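Local coordinates for geranyltranstransferase (Legionella pneumophila subsp. pneumophila, PDB 3LOM), which transfers a geranyl group to isopentenyl diphosphate in isoprene biosynthesis, probably yielding farnesyl diphosphate, with Mg2+ as cofactor, at the interface of chains A and B. Numbering follows the deposited sequence. Chains: chain A/B, Geranyltranstransferase.

Contact 1: the interface of chains A and B. Residues chain A 32-38, 42, 118, 122; chain B 157, 161-162, 165-166.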
# COMPACT_ATOMS: atom_id res chain seq x y z
N ILE A 32 12.37 -11.58 -3.61
CA ILE A 32 12.54 -11.69 -5.05
C ILE A 32 12.12 -10.36 -5.68
O ILE A 32 10.96 -9.98 -5.62
CB ILE A 32 11.68 -12.83 -5.66
CG1 ILE A 32 11.60 -14.06 -4.73
CG2 ILE A 32 12.15 -13.17 -7.08
CD1 ILE A 32 12.90 -14.87 -4.57
N ILE A 33 13.08 -9.64 -6.24
CA ILE A 33 12.79 -8.37 -6.90
C ILE A 33 13.23 -8.49 -8.36
O ILE A 33 14.38 -8.22 -8.68
CB ILE A 33 13.51 -7.18 -6.19
CG1 ILE A 33 13.29 -7.25 -4.67
CG2 ILE A 33 13.02 -5.84 -6.75
CD1 ILE A 33 14.10 -6.27 -3.85
N PRO A 34 12.31 -8.92 -9.25
CA PRO A 34 12.67 -9.19 -10.66
C PRO A 34 13.16 -7.99 -11.47
O PRO A 34 13.83 -8.18 -12.48
CB PRO A 34 11.37 -9.74 -11.25
CG PRO A 34 10.62 -10.30 -10.07
CD PRO A 34 10.92 -9.32 -8.97
N ALA A 35 12.83 -6.76 -11.05
CA ALA A 35 13.29 -5.57 -11.77
C ALA A 35 14.51 -4.93 -11.10
O ALA A 35 14.41 -4.48 -9.96
CB ALA A 35 12.16 -4.55 -11.90
N PRO A 36 15.65 -4.89 -11.82
CA PRO A 36 16.88 -4.24 -11.33
C PRO A 36 16.72 -2.76 -10.97
O PRO A 36 17.32 -2.33 -9.98
CB PRO A 36 17.87 -4.44 -12.48
CG PRO A 36 17.43 -5.72 -13.10
CD PRO A 36 15.92 -5.66 -13.05
N GLN A 37 15.93 -2.01 -11.74
CA GLN A 37 15.58 -0.62 -11.41
C GLN A 37 14.92 -0.52 -10.05
O GLN A 37 15.20 0.41 -9.28
CB GLN A 37 14.62 -0.01 -12.44
CG GLN A 37 15.27 0.71 -13.59
CD GLN A 37 15.79 2.08 -13.22
OE1 GLN A 37 15.02 3.02 -12.99
NE2 GLN A 37 17.10 2.21 -13.18
N ILE A 38 14.03 -1.46 -9.74
CA ILE A 38 13.32 -1.43 -8.47
C ILE A 38 14.28 -1.68 -7.30
O ILE A 38 14.36 -0.83 -6.41
CB ILE A 38 12.08 -2.36 -8.45
CG1 ILE A 38 11.06 -1.90 -9.52
CG2 ILE A 38 11.42 -2.41 -7.07
CD1 ILE A 38 10.58 -0.45 -9.40
N LEU A 42 14.95 1.14 -4.54
CA LEU A 42 14.68 0.75 -3.14
C LEU A 42 15.86 1.03 -2.22
O LEU A 42 15.71 1.67 -1.18
CB LEU A 42 14.34 -0.74 -3.05
CG LEU A 42 12.89 -1.17 -3.29
CD1 LEU A 42 12.84 -2.66 -3.56
CD2 LEU A 42 12.05 -0.83 -2.08
N LEU A 118 6.65 3.99 -8.59
CA LEU A 118 6.58 2.54 -8.45
C LEU A 118 7.26 2.01 -7.19
O LEU A 118 6.74 1.10 -6.55
CB LEU A 118 7.16 1.85 -9.69
CG LEU A 118 6.31 1.89 -10.96
CD1 LEU A 118 7.15 1.49 -12.14
CD2 LEU A 118 5.05 1.03 -10.86
N GLY A 122 5.61 0.01 -4.23
CA GLY A 122 6.13 -1.27 -3.74
C GLY A 122 6.53 -1.27 -2.27
O GLY A 122 6.34 -2.28 -1.59
N ILE B 157 6.64 -5.57 -5.01
CA ILE B 157 7.91 -5.63 -5.73
C ILE B 157 8.27 -7.00 -6.33
O ILE B 157 9.09 -7.08 -7.23
CB ILE B 157 9.10 -5.11 -4.89
CG1 ILE B 157 9.36 -6.02 -3.67
CG2 ILE B 157 8.86 -3.66 -4.48
CD1 ILE B 157 10.46 -5.51 -2.71
N VAL B 161 4.55 -4.44 -9.18
CA VAL B 161 5.46 -3.29 -9.21
C VAL B 161 6.69 -3.52 -10.12
O VAL B 161 6.96 -2.69 -10.99
CB VAL B 161 5.79 -2.77 -7.80
CG1 VAL B 161 7.01 -1.88 -7.80
CG2 VAL B 161 4.58 -1.99 -7.25
N SER B 162 7.37 -4.65 -9.95
CA SER B 162 8.47 -5.02 -10.85
C SER B 162 8.01 -5.19 -12.29
O SER B 162 8.67 -4.70 -13.20
CB SER B 162 9.19 -6.28 -10.38
OG SER B 162 10.06 -5.95 -9.30
N SER B 165 7.41 -1.80 -13.94
CA SER B 165 8.72 -1.17 -14.15
C SER B 165 9.38 -1.70 -15.40
O SER B 165 9.84 -0.93 -16.25
CB SER B 165 9.63 -1.41 -12.95
OG SER B 165 10.87 -0.76 -13.13
N LEU B 166 9.40 -3.03 -15.52
CA LEU B 166 9.94 -3.71 -16.68
C LEU B 166 9.13 -3.48 -17.96
O LEU B 166 9.71 -3.38 -19.03
CB LEU B 166 10.11 -5.21 -16.38
CG LEU B 166 11.18 -5.59 -15.34
CD1 LEU B 166 10.99 -7.01 -14.85
CD2 LEU B 166 12.62 -5.39 -15.86
O HOH W 1 6.45 -4.94 -2.30

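Contact 2: the interface of chains A and B. Residues chain A 132, 136, 141-142, 144-145; chain B 132, 136, 141-142, 144-145.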
# COMPACT_ATOMS: atom_id res chain seq x y z
N LEU A 132 3.11 -9.27 7.84
CA LEU A 132 2.41 -10.55 7.75
C LEU A 132 3.27 -11.82 7.78
O LEU A 132 2.94 -12.75 8.51
CB LEU A 132 1.49 -10.58 6.53
CG LEU A 132 0.36 -9.56 6.46
CD1 LEU A 132 -0.43 -9.84 5.21
CD2 LEU A 132 -0.54 -9.56 7.71
N SER A 136 4.18 -13.67 11.94
CA SER A 136 3.38 -14.89 12.06
C SER A 136 4.02 -16.11 12.76
O SER A 136 3.29 -16.88 13.39
CB SER A 136 2.82 -15.30 10.70
OG SER A 136 1.80 -14.40 10.31
N ALA A 141 -1.88 -14.94 15.51
CA ALA A 141 -2.40 -14.38 14.27
C ALA A 141 -3.30 -13.16 14.50
O ALA A 141 -3.30 -12.22 13.69
CB ALA A 141 -3.12 -15.46 13.49
N ALA A 142 -4.05 -13.18 15.60
CA ALA A 142 -4.94 -12.09 15.99
C ALA A 142 -4.18 -10.78 16.18
O ALA A 142 -4.65 -9.72 15.75
CB ALA A 142 -5.72 -12.46 17.25
N VAL A 144 -1.13 -10.10 14.90
CA VAL A 144 -0.58 -9.77 13.58
C VAL A 144 -1.57 -8.89 12.79
O VAL A 144 -1.19 -7.85 12.25
CB VAL A 144 -0.21 -11.06 12.78
CG1 VAL A 144 0.23 -10.72 11.35
CG2 VAL A 144 0.87 -11.85 13.52
N VAL A 145 -2.83 -9.32 12.77
CA VAL A 145 -3.92 -8.58 12.14
C VAL A 145 -4.11 -7.17 12.75
O VAL A 145 -4.13 -6.18 12.02
CB VAL A 145 -5.23 -9.41 12.18
CG1 VAL A 145 -6.44 -8.59 11.76
CG2 VAL A 145 -5.09 -10.63 11.29
N LEU B 132 -8.56 -6.85 6.46
CA LEU B 132 -8.29 -7.00 7.88
C LEU B 132 -9.49 -6.72 8.80
O LEU B 132 -9.70 -7.45 9.77
CB LEU B 132 -7.09 -6.15 8.29
CG LEU B 132 -5.72 -6.37 7.62
CD1 LEU B 132 -4.74 -5.41 8.24
CD2 LEU B 132 -5.20 -7.81 7.72
N SER B 136 -12.15 -10.43 9.57
CA SER B 136 -11.98 -10.85 10.96
C SER B 136 -13.23 -11.45 11.64
O SER B 136 -13.09 -12.43 12.37
CB SER B 136 -11.40 -9.72 11.82
OG SER B 136 -10.06 -9.45 11.47
N ALA B 141 -8.18 -15.67 12.40
CA ALA B 141 -7.13 -14.69 12.16
C ALA B 141 -6.01 -15.17 11.23
O ALA B 141 -5.49 -14.38 10.43
CB ALA B 141 -6.58 -14.21 13.47
N ALA B 142 -5.66 -16.45 11.32
CA ALA B 142 -4.66 -17.07 10.44
C ALA B 142 -5.10 -17.10 8.97
O ALA B 142 -4.26 -17.07 8.06
CB ALA B 142 -4.35 -18.48 10.92
N VAL B 144 -7.20 -14.72 7.76
CA VAL B 144 -7.13 -13.30 7.41
C VAL B 144 -5.71 -12.95 6.96
O VAL B 144 -5.53 -12.27 5.95
CB VAL B 144 -7.60 -12.37 8.57
CG1 VAL B 144 -7.67 -10.92 8.12
CG2 VAL B 144 -8.97 -12.81 9.10
N VAL B 145 -4.71 -13.44 7.70
CA VAL B 145 -3.29 -13.25 7.38
C VAL B 145 -2.94 -13.85 6.02
O VAL B 145 -2.37 -13.17 5.17
CB VAL B 145 -2.38 -13.84 8.49
CG1 VAL B 145 -0.91 -13.94 8.03
CG2 VAL B 145 -2.46 -12.98 9.75

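Contact 1: the interface of chains A and B
In this mainly helical polyprenyl synthase of the FPP/GGPP synthase family, B:Ile157 points its two branches at different parts of chain A. CG1 occupies the crowded position between backbone N and carbonyl carbon (chi1 65°), and the chain then runs extended, so that CD1 meets CD1 of A:Leu42 tip to tip at 3.8 Å and also reaches CG1 and CD1 of A:Ile33, whose side chain it crosses obliquely. The other branch, CG2, lies over the bare CA of A:Gly122 at 3.7 Å and against CG2 of A:Ile38, again obliquely. Water 1 links the backbone N of B:Ile157 to the carbonyl O of A:Gly122, 2.8 Å from each, beside this apolar contact. Helix 160-170 of chain B continues the patch. B:Val161 turns both methyls to the backbone of helix 113-135, CG1 anti to its own N (chi1 163°) and directed at the carbonyl of A:Leu118. B:Ser162 OG donates in the carbonyl plane to O of B:Ile157 at 2.6 Å, which fixes its rotation; the backbone N of A:Ala35 adds a weak hydrogen bond to OG at 3.4 Å. The CB methyl of A:Ala35 sits between B:Ser162 and CG of B:Leu166, 3.7 Å from the latter. One turn from B:Val161, B:Ser165 rests with its CA on CD1 of A:Leu118 (3.7 Å) and its CB on CG1 of A:Ile38 (3.8 Å), the two approaching from neighbouring directions.

Contact 2: the interface of chains A and B
Two copies of helix 141-155 meet across the two-fold axis of this polyprenyl synthase dimer, an apolar helix-helix contact of the FPP/GGPP synthase fold. At its centre the CB methyls of A:Ala141 and B:Ala141 lie side by side, 3.7 Å apart, each directed at the partner's backbone. Each methyl presses on the first turn of the partner helix: CB of A:Ala141 is 3.5 Å from the backbone N of B:Ala142, and the reciprocal pair is equally close. With nothing beyond CB, the alanines allow the two helix starts to come together almost backbone to backbone. Farther along the helices, A:Val145 and B:Val145 cross obliquely and touch through their CG2 methyls at 3.8 Å. In both valines CG1 is anti to the backbone N (chi1 170° in chain A), which places CG2 beside N and turns it toward the axis. The same CG2 of B:Val145 meets CG1 of A:Val144, the two side chains crossing at about a right angle.

Outward from the axis, the CG1 branch of each Val145 reaches the end of the partner's preceding helix. CG1 of B:Val145 lies 3.6 Å from the hydroxyl OG of A:Ser136, a van der Waals contact, while CD1 of A:Leu132 flanks the carbonyl O of B:Val145 at 3.9 Å. The serine hydroxyl is occupied within its own chain: OG of A:Ser136 donates to O of A:Leu132 at 2.7 Å, nearly along the C=O axis (168°), and B:Ser136 does likewise. This bond turns OG back on the helix end, beside the backbone N (chi1 -72° in chain A), so that the valine CG1 methyl meets a hydroxyl oxygen already bonded within its own chain.

Contact 1 and contact 2 lie about 27 Å apart, measured between the centres of their C-alpha atoms, and belong to one two-fold symmetric interface. Helix 113-135 of chain A serves both: its earlier part, with A:Leu118 and A:Gly122, enters contact 1, whereas A:Leu132 near its end enters contact 2. Contact 2 straddles the two-fold axis and pairs equivalent residues; contact 1 joins different surfaces and therefore occurs a second time with the chains exchanged. Linked through helix 113-135, these patches hold the subunits at separated points, consistent with the homodimer typical of trans-prenyl synthases.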